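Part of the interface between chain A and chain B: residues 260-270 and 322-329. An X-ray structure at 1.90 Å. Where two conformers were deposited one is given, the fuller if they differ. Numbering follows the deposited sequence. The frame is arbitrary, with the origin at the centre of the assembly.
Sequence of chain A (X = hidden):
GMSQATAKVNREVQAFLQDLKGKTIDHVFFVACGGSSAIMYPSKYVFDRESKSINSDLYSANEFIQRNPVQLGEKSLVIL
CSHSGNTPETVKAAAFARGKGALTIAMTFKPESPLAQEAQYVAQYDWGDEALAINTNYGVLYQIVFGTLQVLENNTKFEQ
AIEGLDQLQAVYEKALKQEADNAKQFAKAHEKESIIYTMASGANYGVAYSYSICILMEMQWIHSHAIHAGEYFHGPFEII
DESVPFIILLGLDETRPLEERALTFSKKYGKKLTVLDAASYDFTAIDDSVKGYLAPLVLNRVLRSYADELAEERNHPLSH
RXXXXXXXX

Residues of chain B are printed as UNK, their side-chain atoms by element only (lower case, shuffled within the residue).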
# COMPACT_ATOMS: atom_id res chain seq x y z
N GLU A 260 -14.24 -13.16 1.04
CA GLU A 260 -15.42 -13.88 1.52
C GLU A 260 -15.71 -13.60 3.00
O GLU A 260 -16.85 -13.40 3.38
CB GLU A 260 -15.20 -15.39 1.32
CG GLU A 260 -15.10 -15.81 -0.16
CD GLU A 260 -14.82 -17.31 -0.39
OE1 GLU A 260 -14.14 -17.98 0.41
OE2 GLU A 260 -15.27 -17.81 -1.43
N ARG A 261 -14.66 -13.57 3.82
CA ARG A 261 -14.84 -13.32 5.24
C ARG A 261 -15.36 -11.89 5.46
O ARG A 261 -16.28 -11.68 6.26
CB ARG A 261 -13.52 -13.56 5.99
CG ARG A 261 -13.59 -13.42 7.47
CD ARG A 261 -12.22 -13.35 8.05
NE ARG A 261 -12.27 -13.21 9.50
CZ ARG A 261 -11.21 -12.88 10.25
NH1 ARG A 261 -10.03 -12.67 9.69
NH2 ARG A 261 -11.34 -12.75 11.56
N ALA A 262 -14.78 -10.94 4.74
CA ALA A 262 -15.17 -9.52 4.80
C ALA A 262 -16.62 -9.32 4.39
O ALA A 262 -17.37 -8.59 5.04
CB ALA A 262 -14.22 -8.72 3.92
N LEU A 263 -17.03 -9.98 3.31
CA LEU A 263 -18.40 -9.89 2.81
C LEU A 263 -19.36 -10.44 3.84
O LEU A 263 -20.41 -9.83 4.11
CB LEU A 263 -18.56 -10.67 1.50
CG LEU A 263 -19.98 -10.69 0.90
CD1 LEU A 263 -20.55 -9.26 0.69
CD2 LEU A 263 -20.01 -11.52 -0.40
N THR A 264 -19.04 -11.61 4.38
CA THR A 264 -19.89 -12.24 5.38
C THR A 264 -20.21 -11.27 6.53
O THR A 264 -21.37 -11.10 6.90
CB THR A 264 -19.25 -13.56 5.93
OG1 THR A 264 -19.12 -14.51 4.87
CG2 THR A 264 -20.11 -14.17 7.01
N PHE A 265 -19.16 -10.65 7.08
CA PHE A 265 -19.35 -9.73 8.17
C PHE A 265 -20.19 -8.53 7.74
O PHE A 265 -21.15 -8.19 8.42
CB PHE A 265 -17.99 -9.24 8.67
CG PHE A 265 -18.08 -8.25 9.77
CD1 PHE A 265 -18.23 -8.68 11.08
CD2 PHE A 265 -17.98 -6.88 9.52
CE1 PHE A 265 -18.31 -7.79 12.10
CE2 PHE A 265 -18.07 -5.96 10.55
CZ PHE A 265 -18.22 -6.42 11.84
N SER A 266 -19.82 -7.93 6.60
CA SER A 266 -20.48 -6.74 6.07
C SER A 266 -21.97 -6.94 5.82
O SER A 266 -22.75 -6.01 6.01
CB SER A 266 -19.77 -6.24 4.80
OG SER A 266 -18.38 -6.00 5.06
N LYS A 267 -22.35 -8.15 5.38
CA LYS A 267 -23.75 -8.47 5.17
C LYS A 267 -24.55 -8.55 6.48
O LYS A 267 -25.75 -8.28 6.49
CB LYS A 267 -23.87 -9.79 4.40
CG LYS A 267 -23.44 -9.72 2.94
CD LYS A 267 -24.12 -10.83 2.10
CE LYS A 267 -23.69 -12.24 2.46
NZ LYS A 267 -24.71 -13.23 1.97
N LYS A 268 -23.89 -8.89 7.58
CA LYS A 268 -24.56 -8.97 8.88
C LYS A 268 -24.72 -7.60 9.53
O LYS A 268 -25.78 -7.30 10.09
CB LYS A 268 -23.78 -9.90 9.81
CG LYS A 268 -24.48 -10.17 11.16
CD LYS A 268 -23.69 -11.24 11.96
CE LYS A 268 -24.32 -11.65 13.29
NZ LYS A 268 -25.63 -12.32 13.04
N TYR A 269 -23.68 -6.76 9.45
CA TYR A 269 -23.67 -5.44 10.10
C TYR A 269 -23.86 -4.22 9.21
O TYR A 269 -24.07 -3.11 9.69
CB TYR A 269 -22.36 -5.30 10.87
CG TYR A 269 -22.33 -6.35 11.89
CD1 TYR A 269 -23.11 -6.23 13.03
CD2 TYR A 269 -21.64 -7.51 11.69
CE1 TYR A 269 -23.14 -7.22 13.95
CE2 TYR A 269 -21.66 -8.51 12.60
CZ TYR A 269 -22.40 -8.37 13.73
OH TYR A 269 -22.38 -9.40 14.64
N GLY A 270 -23.74 -4.43 7.91
CA GLY A 270 -23.93 -3.37 6.95
C GLY A 270 -25.23 -3.64 6.24
O GLY A 270 -26.00 -4.53 6.62
N UNK B 322 -17.63 -1.74 18.93
CA UNK B 322 -18.94 -2.37 18.76
C UNK B 322 -18.79 -3.78 18.21
O UNK B 322 -19.68 -4.59 18.40
c UNK B 322 -19.45 -1.15 16.52
c UNK B 322 -20.64 1.50 14.20
n UNK B 322 -19.98 0.50 14.76
n UNK B 322 -21.90 1.78 14.54
c UNK B 322 -19.92 -1.54 17.91
c UNK B 322 -20.54 -0.35 15.81
n UNK B 322 -20.05 2.25 13.30
N UNK B 323 -17.65 -4.07 17.57
CA UNK B 323 -17.41 -5.39 16.95
C UNK B 323 -16.15 -6.11 17.45
O UNK B 323 -16.21 -7.27 17.78
c UNK B 323 -20.77 -3.97 14.38
c UNK B 323 -17.34 -5.24 15.43
c UNK B 323 -18.44 -4.41 14.79
c UNK B 323 -19.78 -4.71 15.00
o UNK B 323 -21.47 -2.25 12.87
c UNK B 323 -20.45 -2.97 13.50
c UNK B 323 -19.12 -2.67 13.22
c UNK B 323 -18.12 -3.42 13.85
N UNK B 324 -15.01 -5.42 17.46
CA UNK B 324 -13.76 -6.05 17.89
C UNK B 324 -13.91 -6.56 19.32
O UNK B 324 -14.38 -5.83 20.18
se UNK B 324 -9.91 -4.18 17.99
c UNK B 324 -11.22 -5.64 18.14
c UNK B 324 -12.59 -5.07 17.79
c UNK B 324 -10.02 -4.00 16.12
N UNK B 325 -13.53 -7.81 19.54
CA UNK B 325 -13.64 -8.53 20.84
C UNK B 325 -15.08 -8.75 21.32
O UNK B 325 -15.28 -9.30 22.39
c UNK B 325 -12.87 -7.86 21.97
c UNK B 325 -9.62 -6.20 21.39
c UNK B 325 -10.69 -3.76 22.12
c UNK B 325 -10.97 -6.13 21.77
c UNK B 325 -9.35 -3.86 21.73
c UNK B 325 -11.51 -7.46 21.65
c UNK B 325 -8.79 -5.06 21.37
n UNK B 325 -9.34 -7.51 21.08
c UNK B 325 -11.52 -4.88 22.14
c UNK B 325 -10.49 -8.26 21.25
N UNK B 326 -16.07 -8.41 20.50
CA UNK B 326 -17.46 -8.45 20.97
C UNK B 326 -18.40 -9.35 20.19
O UNK B 326 -19.41 -9.79 20.74
n UNK B 326 -19.41 -4.61 23.61
c UNK B 326 -18.01 -7.04 20.92
c UNK B 326 -17.42 -6.11 21.95
c UNK B 326 -18.20 -4.04 22.99
c UNK B 326 -17.94 -4.75 21.72
N UNK B 327 -18.11 -9.53 18.91
CA UNK B 327 -18.88 -10.41 18.03
C UNK B 327 -17.92 -11.35 17.30
O UNK B 327 -16.70 -11.18 17.32
c UNK B 327 -18.90 -8.92 15.93
c UNK B 327 -20.63 -8.66 17.73
c UNK B 327 -19.75 -9.65 17.01
N UNK B 328 -18.50 -12.34 16.65
CA UNK B 328 -17.75 -13.35 15.93
C UNK B 328 -17.50 -12.86 14.51
O UNK B 328 -18.39 -12.27 13.91
o UNK B 328 -17.37 -15.40 18.39
c UNK B 328 -16.89 -15.96 17.37
c UNK B 328 -18.56 -14.66 15.92
o UNK B 328 -15.77 -16.54 17.39
c UNK B 328 -17.70 -15.93 16.05
N UNK B 329 -16.29 -13.05 13.99
CA UNK B 329 -16.00 -12.58 12.64
C UNK B 329 -14.82 -13.27 12.02
O UNK B 329 -13.97 -13.76 12.73
OXT UNK B 329 -14.76 -13.35 10.80
c UNK B 329 -15.23 -9.98 14.83
c UNK B 329 -14.34 -9.44 15.75
c UNK B 329 -13.44 -10.36 13.31
c UNK B 329 -15.79 -11.05 12.59
o UNK B 329 -12.13 -8.82 16.33
c UNK B 329 -12.55 -9.82 14.22
c UNK B 329 -13.00 -9.36 15.43
c UNK B 329 -14.80 -10.46 13.60
O HOH W 1 -16.89 -12.85 8.93
O HOH W 2 -21.05 -11.96 13.90

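Chain A offers a helix ending at Tyr A269, with Arg A261, Phe A265 and Tyr A269 spaced four apart so that one side of it meets chain B, whose eight residues form neither helix nor strand.

Position 322 carries three carbons, a nitrogen, then a carbon bearing two more nitrogens. That guanidinium identifies Arg B322. It stays out of reach of the helix, and its NE and NH2 are hydrogen-bonded elsewhere in the structure.

Position 323 has one carbon leading to a six-carbon ring with an oxygen on it, and CA-to-CB points toward chain A. Two aromatic rings of the helix lie against it. This is Tyr B323. Phe A265 turns its edge to the face of this ring, CZ of Phe A265 lying 3.6 Å from CG of Tyr B323, with planes at 87° and centroids 5.1 Å apart. Tyr A269 approaches obliquely, its CD1 3.5 Å from CE1 of Tyr B323.

Position 324 is an unbranched chain of two carbons, a selenium and a terminal carbon: selenomethionine, Met B324, which makes no contact with the helix.

Position 325 shows one carbon and then fused five- and six-membered rings holding eight carbons and one nitrogen. Only tryptophan fits, and Trp B325 is exposed and far from the helix. Its phi of 64° marks a turn in the backbone.

At position 326 four carbons run in a row to a nitrogen, the signature of Lys B326. It too is out of reach, but its backbone N donates to O of Tyr B323 at 3.0 Å, helping to close the turn.

Position 327 has one carbon carrying two others, directed toward the helix: the beta-branched Val B327. Its N also bonds to O of Tyr B323, at 3.2 Å, so the turn brings both side chains to the same aromatic pair. CG2 of Val B327 lies 4.0 Å from CE1 of Phe A265, at that ring's edge, while CB of Val B327 lies 3.5 Å from OH of Tyr A269.

Position 328 ends in a carbon with two oxygens, the third carbon of its side chain, and that end leads away from chain A. Glu B328 contributes through its backbone: a water donates to O of Glu B328 at 2.7 Å and is hydrogen-bonded to OH of Tyr A269 at 3.0 Å.

Position 329 again has one carbon and a six-carbon ring with an oxygen, plus a terminal carboxylate. CB lies 3.7 Å from CD1 of Phe A265. This is Tyr B329. Its OXT accepts from NE of Arg A261 at 2.8 Å in a salt bridge, and its O accepts from NH2 of Arg A261 at 3.1 Å. A water donates to OXT of Tyr B329 and to O of Arg A261, at 2.9 and 3.0 Å.

The contact therefore joins two elements: a charged clamp on the chain end, and an aromatic cluster along the helix. Phe A265 links them, touching Tyr B323, Val B327 and Tyr B329 alike.

Chain B, residues 322-329: RYMWKVEY
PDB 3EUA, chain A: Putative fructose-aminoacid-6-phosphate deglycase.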